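PDB 2C0R: phosphoserine aminotransferase from Bacillus circulans, which catalyses the pyridoxal-phosphate-dependent, reversible amino transfer between glutamate and 3-phosphohydroxypyruvate that yields phosphoserine, and serves pyridoxine biosynthesis in a parallel reaction. Local coordinates for residues Pro85-Lys90 / Leu225-Tyr230; Phe188-Ala193 / Val207-Asp212; Leu274-Ile279 / Arg295-Ile300. The protein carries 1 engineered substitution. One frame throughout, in Å; residues are numbered along the deposited sequence.

Overall arrangement
All three contacts are largely buried, but differ in chemistry. Contact 2 is strand pairing within the seven-stranded mixed sheet of the cofactor-binding region, tied by backbone hydrogen bonds with mostly aliphatic side chains on both faces. Contact 1, about 12 Å away between centres, joins the end of helix 76-88 to the start of helix 227-232 through a side-chain amide and alone reaches the dimer interface; L190 packs on F88 and Y227, and V207 on Y227, so contacts 1 and 2 touch. Contact 3 stands apart, centre to centre about 37 Å from contact 1 and about 29 Å from contact 2, and joins helix 260-280 to the three-stranded sheet through a tyrosine ring layered between arginine and isoleucine.

Contact 1. Residues Pro85-Lys90 / Leu225-Tyr230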
loop_
_atom_site.group_PDB
_atom_site.type_symbol
_atom_site.label_atom_id
_atom_site.label_comp_id
_atom_site.label_asym_id
_atom_site.label_seq_id
_atom_site.Cartn_x
_atom_site.Cartn_y
_atom_site.Cartn_z
ATOM N N PRO A 85 -0.296 -13.200 -14.599
ATOM C CA PRO A 85 0.322 -14.385 -15.225
ATOM C C PRO A 85 0.848 -15.357 -14.185
ATOM O O PRO A 85 0.797 -16.587 -14.395
ATOM C CB PRO A 85 1.473 -13.775 -16.031
ATOM C CG PRO A 85 1.703 -12.398 -15.506
ATOM C CD PRO A 85 0.367 -11.953 -14.993
ATOM N N MET A 86 1.365 -14.891 -13.054
ATOM C CA MET A 86 1.809 -15.865 -12.031
ATOM C C MET A 86 0.683 -16.790 -11.619
ATOM O O MET A 86 0.929 -17.981 -11.344
ATOM C CB MET A 86 2.375 -15.110 -10.817
ATOM C CG MET A 86 3.735 -14.496 -11.090
ATOM S SD MET A 86 4.273 -13.403 -9.729
ATOM C CE MET A 86 5.629 -14.429 -9.137
ATOM N N ASN A 87 -0.524 -16.259 -11.525
ATOM C CA ASN A 87 -1.622 -17.093 -11.036
ATOM C C ASN A 87 -2.262 -17.913 -12.160
ATOM O O ASN A 87 -2.759 -19.003 -11.841
ATOM C CB ASN A 87 -2.699 -16.251 -10.350
ATOM C CG ASN A 87 -2.338 -15.968 -8.908
ATOM O OD1 ASN A 87 -2.869 -16.662 -8.040
ATOM N ND2 ASN A 87 -1.439 -15.025 -8.664
ATOM N N PHE A 88 -2.265 -17.410 -13.377
ATOM C CA PHE A 88 -3.058 -18.055 -14.440
ATOM C C PHE A 88 -2.280 -18.626 -15.601
ATOM O O PHE A 88 -2.831 -19.400 -16.385
ATOM C CB PHE A 88 -4.031 -17.008 -15.008
ATOM C CG PHE A 88 -4.922 -16.475 -13.914
ATOM C CD1 PHE A 88 -5.033 -15.089 -13.793
ATOM C CD2 PHE A 88 -5.611 -17.263 -13.004
ATOM C CE1 PHE A 88 -5.811 -14.498 -12.824
ATOM C CE2 PHE A 88 -6.410 -16.661 -12.040
ATOM C CZ PHE A 88 -6.516 -15.274 -11.944
ATOM N N LEU A 89 -1.015 -18.250 -15.772
ATOM C CA LEU A 89 -0.302 -18.762 -16.944
ATOM C C LEU A 89 0.330 -20.105 -16.626
ATOM O O LEU A 89 1.251 -20.105 -15.816
ATOM C CB LEU A 89 0.805 -17.767 -17.322
ATOM C CG LEU A 89 1.633 -18.109 -18.565
ATOM C CD1 LEU A 89 0.708 -18.423 -19.722
ATOM C CD2 LEU A 89 2.574 -16.962 -18.922
ATOM N N LYS A 90 -0.127 -21.187 -17.245
ATOM C CA LYS A 90 0.489 -22.483 -16.963
ATOM C C LYS A 90 1.438 -22.890 -18.068
ATOM O O LYS A 90 1.351 -22.352 -19.163
ATOM C CB LYS A 90 -0.602 -23.541 -16.753
ATOM C CG LYS A 90 -1.401 -23.302 -15.454
ATOM N N LEU A 225 1.306 -13.446 -3.226
ATOM C CA LEU A 225 1.053 -13.309 -4.654
ATOM C C LEU A 225 0.079 -14.354 -5.162
ATOM O O LEU A 225 -0.045 -14.532 -6.374
ATOM C CB LEU A 225 2.368 -13.355 -5.434
ATOM C CG LEU A 225 3.028 -11.962 -5.411
ATOM C CD1 LEU A 225 4.449 -12.172 -5.921
ATOM C CD2 LEU A 225 2.257 -10.940 -6.224
ATOM N N ARG A 226 -0.637 -14.994 -4.254
ATOM C CA ARG A 226 -1.698 -15.917 -4.628
ATOM C C ARG A 226 -3.035 -15.222 -4.487
ATOM O O ARG A 226 -3.280 -14.613 -3.423
ATOM C CB ARG A 226 -1.710 -17.146 -3.699
ATOM C CG ARG A 226 -0.564 -18.098 -4.014
ATOM C CD ARG A 226 -0.417 -19.141 -2.901
ATOM N NE ARG A 226 -1.611 -19.978 -2.796
ATOM C CZ ARG A 226 -1.626 -21.214 -2.292
ATOM N NH1 ARG A 226 -0.543 -21.835 -1.845
ATOM N NH2 ARG A 226 -2.811 -21.818 -2.276
ATOM N N TYR A 227 -3.914 -15.280 -5.485
ATOM C CA TYR A 227 -5.233 -14.688 -5.243
ATOM C C TYR A 227 -6.013 -15.373 -4.128
ATOM O O TYR A 227 -6.741 -14.652 -3.444
ATOM C CB TYR A 227 -6.098 -14.688 -6.541
ATOM C CG TYR A 227 -5.551 -13.658 -7.503
ATOM C CD1 TYR A 227 -5.000 -14.041 -8.711
ATOM C CD2 TYR A 227 -5.592 -12.288 -7.201
ATOM C CE1 TYR A 227 -4.504 -13.139 -9.619
ATOM C CE2 TYR A 227 -5.069 -11.347 -8.111
ATOM C CZ TYR A 227 -4.535 -11.799 -9.303
ATOM O OH TYR A 227 -4.015 -10.903 -10.168
ATOM N N ASP A 228 -5.889 -16.696 -3.964
ATOM C CA ASP A 228 -6.722 -17.324 -2.901
ATOM C C ASP A 228 -6.324 -16.839 -1.524
ATOM O O ASP A 228 -7.148 -16.860 -0.582
ATOM C CB ASP A 228 -6.650 -18.846 -3.078
ATOM C CG ASP A 228 -5.292 -19.494 -2.921
ATOM O OD1 ASP A 228 -4.277 -18.855 -2.593
ATOM O OD2 ASP A 228 -5.236 -20.727 -3.170
ATOM N N THR A 229 -5.096 -16.360 -1.357
ATOM C CA THR A 229 -4.764 -15.720 -0.052
ATOM C C THR A 229 -5.721 -14.586 0.257
ATOM O O THR A 229 -6.110 -14.363 1.401
ATOM C CB THR A 229 -3.333 -15.157 -0.087
ATOM O OG1 THR A 229 -2.493 -16.294 -0.280
ATOM C CG2 THR A 229 -2.986 -14.398 1.207
ATOM N N TYR A 230 -6.041 -13.773 -0.760
ATOM C CA TYR A 230 -6.954 -12.627 -0.572
ATOM C C TYR A 230 -8.381 -13.123 -0.504
ATOM O O TYR A 230 -9.131 -12.616 0.342
ATOM C CB TYR A 230 -6.742 -11.576 -1.675
ATOM C CG TYR A 230 -5.316 -11.057 -1.622
ATOM C CD1 TYR A 230 -4.267 -11.668 -2.268
ATOM C CD2 TYR A 230 -5.042 -9.909 -0.877
ATOM C CE1 TYR A 230 -2.987 -11.186 -2.211
ATOM C CE2 TYR A 230 -3.741 -9.404 -0.794
ATOM C CZ TYR A 230 -2.729 -10.052 -1.459
ATOM O OH TYR A 230 -1.435 -9.565 -1.389
#
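N87 and Y227 meet where the last turn of helix 76-88 faces the start of helix 227-232. The N87 amide works as a two-ended clamp on the backbone: ND2 gives a hydrogen bond to L225 O (2.7 Å), which lies near the amide plane, while OD1 takes one from Y227 N (3.1 Å). The second bond is straight at its hydrogen, 170°, yet its donor stands above the carbonyl plane. The carbon of the same amide rests against the Y227 ring, CG to CD1 3.3 Å, with the two planes 47° apart. The F88 and Y227 rings lie nearly parallel but slid apart, touching through CE1 of F88 and CE1 of Y227 at 3.7 Å. M86 SD lies 4.0 Å from L225 CD1, with CE, turned by the bend at chi3, also near that methyl. Further out, M83 O also accepts from N87 ND2, and R226 NE and NH2 each bond one carboxylate oxygen of D228, a two-pronged salt bridge. M86 and L225 reach the dimer interface, packing on P222 and L225 of the second subunit. An alanine in place of N87 would probably leave L225 O and Y227 N without these mates and open a gap beside the Y227 ring. The neutral amide thus matches one backbone acceptor and one donor at the approach to helix 227-232, tying it to helix 76-88 by uncharged bonds.

Contact 2. Residues Phe188-Ala193 / Val207-Asp212; sequences FGLVYA and VIVRED
L190 packs between V207 and V209 on one face of an antiparallel strand pair, the hairpin of strands 190-194 and 205-210. With CG anti to the backbone N (chi1 -172°), its side chain lies across both valines. CB passes I208 O at 4.1 Å, and CG comes to 3.9 Å from V207 CG1. At the tip the branches part: CD1 meets V209 CG2 at 3.7 Å and also touches V207 CG1, whereas CD2 touches V207 CG1 alone of the opposing strand. On the same face Y192 lays its CB against V207 CG2; its hydroxyl leads off to H147 NE2. The other face carries V191 and I208 side by side, V191 CG2 to I208 CB 3.6 Å.

Three backbone hydrogen bonds fix the register. V191 and I208 form the hydrogen-bonded pair, exchanging both N-H groups, flanked by the non-hydrogen-bonded pairs L190-V209 and Y192-V207. R210 N adds the third bond, to G189 O (2.8 Å), at the end of the ladder. There the R210 guanidinium bends over G189, whose CA lies over one of its faces, and NE holds D212 OD1 (2.9 Å) in the guanidinium plane through the syn lone pair of the acid.

In the mixed sheet, strand 190-194 is flanked by strand 170-173, to which it runs parallel, and strand 205-210 by strand 68-73, to which it is antiparallel. Helix 76-88 lies against Y192 and V207, and Y192 also touches D173, a residue of the pyridoxal phosphate site.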
loop_
_atom_site.group_PDB
_atom_site.type_symbol
_atom_site.label_atom_id
_atom_site.label_comp_id
_atom_site.label_asym_id
_atom_site.label_seq_id
_atom_site.Cartn_x
_atom_site.Cartn_y
_atom_site.Cartn_z
ATOM N N PHE A 188 -15.970 -10.346 -17.739
ATOM C CA PHE A 188 -14.588 -10.459 -17.274
ATOM C C PHE A 188 -14.373 -11.556 -16.291
ATOM O O PHE A 188 -15.241 -11.807 -15.440
ATOM C CB PHE A 188 -14.168 -9.156 -16.563
ATOM C CG PHE A 188 -13.997 -7.995 -17.546
ATOM C CD1 PHE A 188 -15.076 -7.190 -17.846
ATOM C CD2 PHE A 188 -12.769 -7.773 -18.152
ATOM C CE1 PHE A 188 -14.935 -6.159 -18.774
ATOM C CE2 PHE A 188 -12.602 -6.731 -19.045
ATOM C CZ PHE A 188 -13.694 -5.920 -19.347
ATOM N N GLY A 189 -13.194 -12.159 -16.332
ATOM C CA GLY A 189 -12.880 -13.033 -15.189
ATOM C C GLY A 189 -12.214 -12.205 -14.096
ATOM O O GLY A 189 -12.237 -12.537 -12.909
ATOM N N LEU A 190 -11.561 -11.112 -14.464
ATOM C CA LEU A 190 -10.823 -10.302 -13.481
ATOM C C LEU A 190 -10.702 -8.869 -14.008
ATOM O O LEU A 190 -10.321 -8.661 -15.157
ATOM C CB LEU A 190 -9.417 -10.843 -13.206
ATOM C CG LEU A 190 -8.621 -10.206 -12.057
ATOM C CD1 LEU A 190 -7.728 -11.306 -11.477
ATOM C CD2 LEU A 190 -7.777 -9.032 -12.506
ATOM N N VAL A 191 -11.046 -7.894 -13.195
ATOM C CA VAL A 191 -10.757 -6.502 -13.518
ATOM C C VAL A 191 -9.957 -5.912 -12.377
ATOM O O VAL A 191 -10.130 -6.256 -11.193
ATOM C CB VAL A 191 -11.997 -5.621 -13.752
ATOM C CG1 VAL A 191 -12.859 -6.206 -14.885
ATOM C CG2 VAL A 191 -12.873 -5.481 -12.546
ATOM N N TYR A 192 -9.033 -5.012 -12.698
ATOM C CA TYR A 192 -8.223 -4.437 -11.623
ATOM C C TYR A 192 -7.945 -2.966 -11.909
ATOM O O TYR A 192 -8.010 -2.479 -13.052
ATOM C CB TYR A 192 -6.917 -5.162 -11.458
ATOM C CG TYR A 192 -5.943 -5.167 -12.587
ATOM C CD1 TYR A 192 -4.799 -4.388 -12.563
ATOM C CD2 TYR A 192 -6.156 -5.995 -13.691
ATOM C CE1 TYR A 192 -3.862 -4.358 -13.592
ATOM C CE2 TYR A 192 -5.212 -5.993 -14.693
ATOM C CZ TYR A 192 -4.089 -5.196 -14.673
ATOM O OH TYR A 192 -3.143 -5.228 -15.645
ATOM N N ALA A 193 -7.617 -2.249 -10.826
ATOM C CA ALA A 193 -7.360 -0.823 -10.943
ATOM C C ALA A 193 -6.551 -0.360 -9.739
ATOM O O ALA A 193 -7.006 -0.555 -8.602
ATOM C CB ALA A 193 -8.636 -0.008 -10.939
ATOM N N VAL A 207 -9.142 -5.316 -7.015
ATOM C CA VAL A 207 -9.136 -6.463 -7.919
ATOM C C VAL A 207 -10.460 -7.187 -7.779
ATOM O O VAL A 207 -10.797 -7.613 -6.666
ATOM C CB VAL A 207 -7.969 -7.415 -7.625
ATOM C CG1 VAL A 207 -8.017 -8.647 -8.532
ATOM C CG2 VAL A 207 -6.659 -6.688 -7.763
ATOM N N ILE A 208 -11.242 -7.244 -8.836
ATOM C CA ILE A 208 -12.550 -7.881 -8.763
ATOM C C ILE A 208 -12.459 -9.147 -9.600
ATOM O O ILE A 208 -12.177 -9.025 -10.791
ATOM C CB ILE A 208 -13.646 -6.965 -9.310
ATOM C CG1 ILE A 208 -13.577 -5.543 -8.705
ATOM C CG2 ILE A 208 -15.012 -7.584 -9.105
ATOM C CD1 ILE A 208 -14.675 -4.633 -9.218
ATOM N N VAL A 209 -12.645 -10.296 -8.982
ATOM C CA VAL A 209 -12.317 -11.545 -9.623
ATOM C C VAL A 209 -13.479 -12.514 -9.501
ATOM O O VAL A 209 -14.170 -12.616 -8.504
ATOM C CB VAL A 209 -11.017 -12.100 -9.004
ATOM C CG1 VAL A 209 -11.209 -12.483 -7.525
ATOM C CG2 VAL A 209 -10.514 -13.229 -9.866
ATOM N N ARG A 210 -13.688 -13.218 -10.601
ATOM C CA ARG A 210 -14.679 -14.288 -10.642
ATOM C C ARG A 210 -14.178 -15.402 -9.707
ATOM O O ARG A 210 -13.061 -15.891 -9.885
ATOM C CB ARG A 210 -14.866 -14.757 -12.081
ATOM C CG ARG A 210 -16.251 -15.340 -12.324
ATOM C CD ARG A 210 -16.577 -15.609 -13.767
ATOM N NE ARG A 210 -15.557 -16.490 -14.354
ATOM C CZ ARG A 210 -15.119 -16.295 -15.592
ATOM N NH1 ARG A 210 -15.603 -15.287 -16.321
ATOM N NH2 ARG A 210 -14.202 -17.088 -16.103
ATOM N N GLU A 211 -14.990 -15.744 -8.721
ATOM C CA GLU A 211 -14.498 -16.621 -7.673
ATOM C C GLU A 211 -14.043 -17.940 -8.272
ATOM O O GLU A 211 -13.046 -18.520 -7.838
ATOM C CB GLU A 211 -15.594 -16.830 -6.615
ATOM C CG GLU A 211 -15.791 -15.587 -5.761
ATOM C CD GLU A 211 -17.093 -15.569 -4.978
ATOM O OE1 GLU A 211 -18.113 -16.222 -5.326
ATOM O OE2 GLU A 211 -17.151 -14.868 -3.939
ATOM N N ASP A 212 -14.724 -18.415 -9.303
ATOM C CA ASP A 212 -14.404 -19.726 -9.869
ATOM C C ASP A 212 -13.036 -19.787 -10.537
ATOM O O ASP A 212 -12.462 -20.846 -10.809
ATOM C CB ASP A 212 -15.521 -20.160 -10.828
ATOM C CG ASP A 212 -15.814 -19.159 -11.911
ATOM O OD1 ASP A 212 -14.890 -18.521 -12.427
ATOM O OD2 ASP A 212 -16.993 -19.005 -12.291
#

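Contact 3. Residues Leu274-Ile279 / Arg295-Ile300; sequences LIYDAI and RSDMNI
Y276 points its ring off helix 260-280 with CG anti to the carbonyl carbon (chi1 -79°), and R295, extended from CG to NE (chi3 171°), runs past it in the opposite direction. R295 CD lies over one face in a CH-pi contact, 3.5 Å from the Y276 ring centroid. The guanidinium follows, almost parallel to the ring with planes 10° apart, its face resting on Y276 CD2. I300 covers the opposite face, its CD1 3.9 Å from the Y276 centroid, offset toward the rim. At the ring edge Y276 OH donates to S296 O (2.6 Å) and accepts from a water, which also reaches N299 O weakly. I300 also packs on the helix, CD1 against I275 CB and CG2 against I279 CD1, at 3.8 and 3.7 Å. S296 OG closes an ST turn and ST motif by accepting from M298 N and N299 N; it and N299 OD1 are hydrogen-bonded to N151 of the pyridoxal phosphate pocket. R295 forms a salt bridge with D280 and D297 one with R269, both of helix 260-280. Strand 299-303, central in its antiparallel sheet, is bound to helix 260-280, which helix 344-361 flanks at L274 and I275.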
loop_
_atom_site.group_PDB
_atom_site.type_symbol
_atom_site.label_atom_id
_atom_site.label_comp_id
_atom_site.label_asym_id
_atom_site.label_seq_id
_atom_site.Cartn_x
_atom_site.Cartn_y
_atom_site.Cartn_z
ATOM N N LEU A 274 -16.513 19.045 -23.862
ATOM C CA LEU A 274 -16.093 20.455 -23.923
ATOM C C LEU A 274 -14.658 20.601 -24.373
ATOM O O LEU A 274 -14.273 21.466 -25.170
ATOM C CB LEU A 274 -16.296 21.015 -22.509
ATOM C CG LEU A 274 -16.140 22.541 -22.464
ATOM C CD1 LEU A 274 -17.412 23.205 -22.982
ATOM C CD2 LEU A 274 -15.835 22.954 -21.042
ATOM N N ILE A 275 -13.802 19.706 -23.866
ATOM C CA ILE A 275 -12.392 19.840 -24.168
ATOM C C ILE A 275 -12.096 19.341 -25.566
ATOM O O ILE A 275 -11.323 19.961 -26.311
ATOM C CB ILE A 275 -11.580 19.084 -23.118
ATOM C CG1 ILE A 275 -11.748 19.721 -21.735
ATOM C CG2 ILE A 275 -10.137 19.039 -23.557
ATOM C CD1 ILE A 275 -11.351 18.767 -20.593
ATOM N N TYR A 276 -12.708 18.222 -26.020
ATOM C CA TYR A 276 -12.489 17.787 -27.394
ATOM C C TYR A 276 -13.014 18.845 -28.354
ATOM O O TYR A 276 -12.384 19.015 -29.400
ATOM C CB TYR A 276 -13.164 16.448 -27.672
ATOM C CG TYR A 276 -12.349 15.262 -27.131
ATOM C CD1 TYR A 276 -12.936 14.410 -26.192
ATOM C CD2 TYR A 276 -11.060 15.033 -27.589
ATOM C CE1 TYR A 276 -12.163 13.334 -25.720
ATOM C CE2 TYR A 276 -10.303 13.973 -27.131
ATOM C CZ TYR A 276 -10.890 13.123 -26.189
ATOM O OH TYR A 276 -10.142 12.076 -25.722
ATOM N N ASP A 277 -14.112 19.505 -28.008
ATOM C CA ASP A 277 -14.601 20.573 -28.907
ATOM C C ASP A 277 -13.585 21.694 -28.999
ATOM O O ASP A 277 -13.434 22.288 -30.057
ATOM C CB ASP A 277 -15.921 21.151 -28.394
ATOM C CG ASP A 277 -16.261 22.428 -29.149
ATOM O OD1 ASP A 277 -16.286 23.589 -28.648
ATOM O OD2 ASP A 277 -16.526 22.242 -30.358
ATOM N N ALA A 278 -12.914 22.034 -27.897
ATOM C CA ALA A 278 -11.855 23.046 -27.914
ATOM C C ALA A 278 -10.699 22.667 -28.818
ATOM O O ALA A 278 -10.111 23.487 -29.497
ATOM C CB ALA A 278 -11.296 23.224 -26.495
ATOM N N ILE A 279 -10.328 21.388 -28.837
ATOM C CA ILE A 279 -9.283 20.898 -29.762
ATOM C C ILE A 279 -9.762 20.898 -31.195
ATOM O O ILE A 279 -9.067 21.350 -32.100
ATOM C CB ILE A 279 -8.856 19.465 -29.343
ATOM C CG1 ILE A 279 -8.224 19.501 -27.941
ATOM C CG2 ILE A 279 -7.962 18.858 -30.402
ATOM C CD1 ILE A 279 -8.331 18.146 -27.220
ATOM N N ARG A 295 -10.949 7.961 -28.782
ATOM C CA ARG A 295 -10.751 8.948 -27.739
ATOM C C ARG A 295 -11.203 8.492 -26.359
ATOM O O ARG A 295 -12.308 8.022 -26.168
ATOM C CB ARG A 295 -11.559 10.207 -28.100
ATOM C CG ARG A 295 -10.797 11.062 -29.101
ATOM C CD ARG A 295 -11.659 12.224 -29.605
ATOM N NE ARG A 295 -10.770 13.100 -30.397
ATOM C CZ ARG A 295 -11.214 14.235 -30.948
ATOM N NH1 ARG A 295 -12.498 14.559 -30.792
ATOM N NH2 ARG A 295 -10.357 14.986 -31.635
ATOM N N SER A 296 -10.318 8.774 -25.396
ATOM C CA SER A 296 -10.677 8.575 -23.997
ATOM C C SER A 296 -11.465 9.731 -23.421
ATOM O O SER A 296 -11.199 10.889 -23.717
ATOM C CB SER A 296 -9.368 8.432 -23.221
ATOM O OG SER A 296 -9.609 8.356 -21.820
ATOM N N ASP A 297 -12.408 9.389 -22.556
ATOM C CA ASP A 297 -13.123 10.384 -21.771
ATOM C C ASP A 297 -12.434 10.590 -20.426
ATOM O O ASP A 297 -12.967 11.384 -19.657
ATOM C CB ASP A 297 -14.576 10.028 -21.502
ATOM C CG ASP A 297 -15.484 10.472 -22.653
ATOM O OD1 ASP A 297 -14.995 10.985 -23.683
ATOM O OD2 ASP A 297 -16.705 10.291 -22.531
ATOM N N MET A 298 -11.334 9.932 -20.157
ATOM C CA MET A 298 -10.621 10.070 -18.893
ATOM C C MET A 298 -9.307 10.822 -19.066
ATOM O O MET A 298 -8.898 11.534 -18.163
ATOM C CB MET A 298 -10.297 8.681 -18.295
ATOM C CG MET A 298 -11.564 7.908 -17.898
ATOM S SD MET A 298 -12.180 8.402 -16.282
ATOM C CE MET A 298 -13.472 9.572 -16.721
ATOM N N ASN A 299 -8.595 10.587 -20.165
ATOM C CA ASN A 299 -7.299 11.240 -20.391
ATOM C C ASN A 299 -7.302 11.771 -21.828
ATOM O O ASN A 299 -7.224 10.980 -22.755
ATOM C CB ASN A 299 -6.078 10.313 -20.171
ATOM C CG ASN A 299 -6.156 9.570 -18.848
ATOM O OD1 ASN A 299 -6.677 8.459 -18.773
ATOM N ND2 ASN A 299 -5.609 10.203 -17.811
ATOM N N ILE A 300 -7.409 13.090 -21.936
ATOM C CA ILE A 300 -7.455 13.699 -23.262
ATOM C C ILE A 300 -6.094 14.204 -23.641
ATOM O O ILE A 300 -5.519 15.071 -22.999
ATOM C CB ILE A 300 -8.464 14.839 -23.244
ATOM C CG1 ILE A 300 -9.855 14.313 -22.897
ATOM C CG2 ILE A 300 -8.392 15.607 -24.549
ATOM C CD1 ILE A 300 -10.940 15.374 -22.979
HETATM O O HOH W 1 -7.424 11.517 -26.061
#